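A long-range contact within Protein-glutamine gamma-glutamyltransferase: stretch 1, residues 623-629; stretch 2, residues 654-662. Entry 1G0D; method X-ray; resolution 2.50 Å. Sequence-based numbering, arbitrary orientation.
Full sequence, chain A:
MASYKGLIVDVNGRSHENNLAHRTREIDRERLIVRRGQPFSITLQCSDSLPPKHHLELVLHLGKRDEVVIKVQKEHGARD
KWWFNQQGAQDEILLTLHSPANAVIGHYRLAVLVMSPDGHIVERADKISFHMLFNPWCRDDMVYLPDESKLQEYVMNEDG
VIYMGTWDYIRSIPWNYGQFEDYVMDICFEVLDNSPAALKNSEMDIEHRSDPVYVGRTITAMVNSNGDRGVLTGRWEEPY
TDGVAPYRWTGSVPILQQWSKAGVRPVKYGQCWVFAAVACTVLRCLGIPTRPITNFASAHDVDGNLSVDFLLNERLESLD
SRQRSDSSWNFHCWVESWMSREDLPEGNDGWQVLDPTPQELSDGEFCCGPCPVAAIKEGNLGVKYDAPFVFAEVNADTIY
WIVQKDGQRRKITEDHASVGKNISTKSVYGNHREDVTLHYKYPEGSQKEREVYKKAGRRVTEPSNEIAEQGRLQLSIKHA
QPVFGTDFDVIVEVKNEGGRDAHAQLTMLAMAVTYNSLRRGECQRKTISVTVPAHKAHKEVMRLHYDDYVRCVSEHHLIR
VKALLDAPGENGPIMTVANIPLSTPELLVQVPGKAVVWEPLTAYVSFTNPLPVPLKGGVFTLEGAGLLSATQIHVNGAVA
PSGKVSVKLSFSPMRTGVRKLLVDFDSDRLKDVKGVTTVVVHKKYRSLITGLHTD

Stretch 1, residues 623-629: EGAGLLS
Stretch 2, residues 654-662: MRTGVRKLL

Contact between residues 623-629 and 654-662 of one chain, held mainly by backbone hydrogen bonds at two places. At the first, Glu623 and Leu662 form an antiparallel hydrogen-bonded pair with CA atoms 5.4 Å apart: Leu662 N donates to Glu623 O at 2.8 Å (N-H...O angle 165°), and Glu623 N donates to Leu662 O at 3.0 Å (159°). Both residues are extended, with phi/psi of -161/159 for Glu623 and -109/140 for Leu662, and their side chains lie on the same face of the sheet, Glu623 CG 4.4 Å from Leu662 CB. At the second, Gly626 O accepts two amides at once, from Met654 N at 2.9 Å (153°) and Arg655 N at 3.0 Å (170°).

From Gly624 to Leu628 stretch 1 folds into a tight turn, with Gly626 inside it. Gly624 N donates to Leu628 O at 2.8 Å, while Gly624 O accepts from Leu627 N at 2.9 Å and from Leu628 N at 3.0 Å.

Arg659 (chi1 -36°, chi2 -148°, chi3 137°, chi4 -85°) points its CA-to-CB bond toward stretch 1 and makes a weak hydrogen bond from NH2 to Ala625 O at 3.1 Å. Arg659 also makes weak hydrogen bonds within stretch 2: NE to Arg655 O at 3.3 Å, and NE and NH1 each to Thr656 O at 3.1 Å. Water 1 bridges the backbones, accepting from Ala625 N at 2.5 Å and donating to Lys660 O at 3.0 Å.

Gly626 sits at phi/psi 78/-11, where a CB would jam against the preceding carbonyl; such a CB would also clash with Arg659 CZ, because the Arg659 guanidinium covers Gly626 CA with one face. Gly624 likewise leaves room for the opposing backbone, its CA 3.5 Å from Lys660 O. Arg655 (m, t, m, chi4 147°) brings its polar end into van der Waals contact with Ala625, Arg655 NH2 lying 4.2 Å from Ala625 CB.

Apolar packing completes the contact. Leu627 (chi1 m, chi2 t) starts away from stretch 2, but its end returns, placing CD1 3.8 Å from Leu661 CB and CG 3.8 Å from the aliphatic Arg659 CB. Leu661 (t, p) also reaches Leu628 (p, p), with Leu661 CD1 4.0 Å from Leu628 CD1. Met654 (m, t, m) leaves its backbone sideways and extends its methyl to the turn, CE lying 3.6 Å from Leu627 C and 3.7 Å from Leu628 N. In all, 618 Å² is buried, summed over both stretches.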

ATOM      1  N   GLU A 623      15.416   4.570   9.231  1.00 15.54           N
ATOM      2  CA  GLU A 623      14.298   4.187  10.074  1.00 14.96           C
ATOM      3  C   GLU A 623      14.097   2.681  10.090  1.00 17.52           C
ATOM      4  O   GLU A 623      14.548   1.971   9.190  1.00 18.99           O
ATOM      5  CB  GLU A 623      13.029   4.852   9.592  1.00 12.29           C
ATOM      6  CG  GLU A 623      12.358   4.061   8.527  1.00 16.02           C
ATOM      7  CD  GLU A 623      10.957   4.527   8.288  1.00 20.81           C
ATOM      8  OE1 GLU A 623      10.181   4.615   9.265  1.00 23.27           O
ATOM      9  OE2 GLU A 623      10.637   4.819   7.117  1.00 22.07           O
ATOM     10  N   GLY A 624      13.410   2.203  11.125  1.00 19.10           N
ATOM     11  CA  GLY A 624      13.127   0.786  11.233  1.00 19.11           C
ATOM     12  C   GLY A 624      12.121   0.533  12.339  1.00 20.69           C
ATOM     13  O   GLY A 624      12.298   1.065  13.431  1.00 20.79           O
ATOM     14  N   ALA A 625      11.051  -0.224  12.053  1.00 20.62           N
ATOM     15  CA  ALA A 625      10.039  -0.563  13.056  1.00 18.01           C
ATOM     16  C   ALA A 625      10.844  -1.251  14.134  1.00 19.47           C
ATOM     17  O   ALA A 625      11.608  -2.169  13.827  1.00 17.71           O
ATOM     18  CB  ALA A 625       9.022  -1.547  12.482  1.00 14.30           C
ATOM     19  N   GLY A 626      10.726  -0.795  15.374  1.00 18.81           N
ATOM     20  CA  GLY A 626      11.467  -1.442  16.441  1.00 17.92           C
ATOM     21  C   GLY A 626      12.942  -1.120  16.566  1.00 20.82           C
ATOM     22  O   GLY A 626      13.556  -1.504  17.564  1.00 21.09           O
ATOM     23  N   LEU A 627      13.525  -0.448  15.567  1.00 22.73           N
ATOM     24  CA  LEU A 627      14.950  -0.040  15.584  1.00 19.60           C
ATOM     25  C   LEU A 627      15.036   1.486  15.856  1.00 21.79           C
ATOM     26  O   LEU A 627      15.581   1.903  16.872  1.00 25.67           O
ATOM     27  CB  LEU A 627      15.645  -0.373  14.253  1.00 16.24           C
ATOM     28  CG  LEU A 627      15.881  -1.851  13.913  1.00 18.58           C
ATOM     29  CD1 LEU A 627      16.860  -1.989  12.728  1.00 16.71           C
ATOM     30  CD2 LEU A 627      16.420  -2.564  15.146  1.00 19.21           C
ATOM     31  N   LEU A 628      14.530   2.316  14.935  1.00 22.05           N
ATOM     32  CA  LEU A 628      14.484   3.767  15.129  1.00 17.55           C
ATOM     33  C   LEU A 628      13.481   4.485  14.265  1.00 18.33           C
ATOM     34  O   LEU A 628      13.074   4.012  13.204  1.00 16.26           O
ATOM     35  CB  LEU A 628      15.822   4.456  14.909  1.00 16.83           C
ATOM     36  CG  LEU A 628      16.887   4.224  13.838  1.00 25.94           C
ATOM     37  CD1 LEU A 628      16.402   4.448  12.494  1.00 25.38           C
ATOM     38  CD2 LEU A 628      18.009   5.216  14.063  1.00 24.16           C
ATOM     39  N   SER A 629      13.061   5.639  14.739  1.00 19.48           N
ATOM     40  CA  SER A 629      12.153   6.472  13.959  1.00 27.31           C
ATOM     41  C   SER A 629      12.977   7.274  12.915  1.00 27.44           C
ATOM     42  O   SER A 629      14.132   7.623  13.171  1.00 28.97           O
ATOM     43  CB  SER A 629      11.438   7.393  14.900  1.00 28.03           C
ATOM     44  OG  SER A 629      11.664   6.913  16.206  1.00 38.31           O
ATOM     45  N   MET A 654      14.669  -0.442  19.991  1.00 16.52           N
ATOM     46  CA  MET A 654      13.606  -0.249  20.937  1.00 20.22           C
ATOM     47  C   MET A 654      12.922  -1.547  21.308  1.00 23.32           C
ATOM     48  O   MET A 654      12.507  -1.740  22.439  1.00 32.08           O
ATOM     49  CB  MET A 654      12.600   0.719  20.353  1.00 22.40           C
ATOM     50  CG  MET A 654      13.120   2.108  20.300  1.00 28.43           C
ATOM     51  SD  MET A 654      12.028   3.216  19.418  1.00 43.98           S
ATOM     52  CE  MET A 654      12.080   2.544  17.682  1.00 32.77           C
ATOM     53  N   ARG A 655      12.770  -2.437  20.347  1.00 22.71           N
ATOM     54  CA  ARG A 655      12.140  -3.720  20.611  1.00 18.32           C
ATOM     55  C   ARG A 655      13.042  -4.842  20.089  1.00 20.64           C
ATOM     56  O   ARG A 655      13.922  -4.666  19.230  1.00 19.04           O
ATOM     57  CB  ARG A 655      10.755  -3.802  19.940  1.00 19.22           C
ATOM     58  CG  ARG A 655       9.633  -2.952  20.570  1.00 18.61           C
ATOM     59  CD  ARG A 655       8.319  -3.123  19.801  1.00 21.78           C
ATOM     60  NE  ARG A 655       8.247  -2.280  18.606  1.00 27.17           N
ATOM     61  CZ  ARG A 655       7.614  -2.606  17.480  1.00 25.29           C
ATOM     62  NH1 ARG A 655       6.992  -3.760  17.382  1.00 26.51           N
ATOM     63  NH2 ARG A 655       7.590  -1.770  16.454  1.00 22.41           N
ATOM     64  N   THR A 656      12.818  -6.023  20.619  1.00 23.46           N
ATOM     65  CA  THR A 656      13.624  -7.147  20.232  1.00 24.08           C
ATOM     66  C   THR A 656      13.002  -7.797  19.014  1.00 21.81           C
ATOM     67  O   THR A 656      11.882  -7.468  18.653  1.00 23.44           O
ATOM     68  CB  THR A 656      13.741  -8.101  21.425  1.00 29.04           C
ATOM     69  OG1 THR A 656      14.342  -9.315  20.983  1.00 41.43           O
ATOM     70  CG2 THR A 656      12.369  -8.367  22.064  1.00 32.33           C
ATOM     71  N   GLY A 657      13.736  -8.681  18.344  1.00 19.84           N
ATOM     72  CA  GLY A 657      13.187  -9.347  17.172  1.00 15.39           C
ATOM     73  C   GLY A 657      14.018  -9.242  15.904  1.00 16.18           C
ATOM     74  O   GLY A 657      15.101  -8.639  15.906  1.00 16.00           O
ATOM     75  N   VAL A 658      13.547  -9.883  14.837  1.00 12.58           N
ATOM     76  CA  VAL A 658      14.225  -9.798  13.554  1.00 16.94           C
ATOM     77  C   VAL A 658      13.692  -8.503  12.909  1.00 20.02           C
ATOM     78  O   VAL A 658      12.531  -8.421  12.509  1.00 24.55           O
ATOM     79  CB  VAL A 658      13.901 -10.998  12.665  1.00 16.00           C
ATOM     80  CG1 VAL A 658      14.610 -10.850  11.333  1.00 11.08           C
ATOM     81  CG2 VAL A 658      14.308 -12.280  13.360  1.00 13.21           C
ATOM     82  N   ARG A 659      14.534  -7.483  12.827  1.00 17.24           N
ATOM     83  CA  ARG A 659      14.078  -6.218  12.311  1.00 15.04           C
ATOM     84  C   ARG A 659      14.832  -5.815  11.074  1.00 16.19           C
ATOM     85  O   ARG A 659      15.883  -6.362  10.765  1.00 16.62           O
ATOM     86  CB  ARG A 659      14.215  -5.177  13.412  1.00 15.44           C
ATOM     87  CG  ARG A 659      13.919  -5.738  14.795  1.00 15.29           C
ATOM     88  CD  ARG A 659      13.308  -4.699  15.702  1.00 19.04           C
ATOM     89  NE  ARG A 659      12.203  -5.220  16.493  1.00 22.63           N
ATOM     90  CZ  ARG A 659      10.941  -5.302  16.073  1.00 24.86           C
ATOM     91  NH1 ARG A 659      10.001  -5.793  16.864  1.00 24.94           N
ATOM     92  NH2 ARG A 659      10.610  -4.898  14.865  1.00 29.99           N
ATOM     93  N   LYS A 660      14.256  -4.873  10.347  1.00 15.88           N
ATOM     94  CA  LYS A 660      14.835  -4.385   9.098  1.00 17.83           C
ATOM     95  C   LYS A 660      15.132  -2.862   9.170  1.00 20.45           C
ATOM     96  O   LYS A 660      14.277  -2.058   9.627  1.00 18.22           O
ATOM     97  CB  LYS A 660      13.871  -4.721   7.947  1.00 14.94           C
ATOM     98  CG  LYS A 660      13.533  -6.206   7.845  1.00 18.70           C
ATOM     99  CD  LYS A 660      14.179  -6.820   6.609  1.00 25.92           C
ATOM    100  CE  LYS A 660      14.413  -8.321   6.734  1.00 22.56           C
ATOM    101  NZ  LYS A 660      13.191  -8.952   7.287  1.00 33.14           N
ATOM    102  N   LEU A 661      16.353  -2.479   8.775  1.00 20.46           N
ATOM    103  CA  LEU A 661      16.764  -1.075   8.817  1.00 18.66           C
ATOM    104  C   LEU A 661      16.699  -0.590   7.408  1.00 18.89           C
ATOM    105  O   LEU A 661      17.291  -1.199   6.497  1.00 20.15           O
ATOM    106  CB  LEU A 661      18.172  -0.921   9.379  1.00 14.55           C
ATOM    107  CG  LEU A 661      18.670   0.512   9.514  1.00 18.11           C
ATOM    108  CD1 LEU A 661      17.806   1.314  10.471  1.00 14.35           C
ATOM    109  CD2 LEU A 661      20.127   0.476   9.972  1.00 17.29           C
ATOM    110  N   LEU A 662      15.934   0.489   7.239  1.00 18.85           N
ATOM    111  CA  LEU A 662      15.692   1.100   5.926  1.00 19.56           C
ATOM    112  C   LEU A 662      16.398   2.452   5.760  1.00 18.00           C
ATOM    113  O   LEU A 662      16.475   3.265   6.686  1.00 17.62           O
ATOM    114  CB  LEU A 662      14.183   1.282   5.692  1.00 15.99           C
ATOM    115  CG  LEU A 662      13.292   0.075   5.407  1.00 18.01           C
ATOM    116  CD1 LEU A 662      13.396  -0.982   6.487  1.00 17.54           C
ATOM    117  CD2 LEU A 662      11.887   0.563   5.365  1.00 20.53           C
TER
HETATM  118  O   HOH W   1      11.363  -1.244   9.754  1.00 11.38           O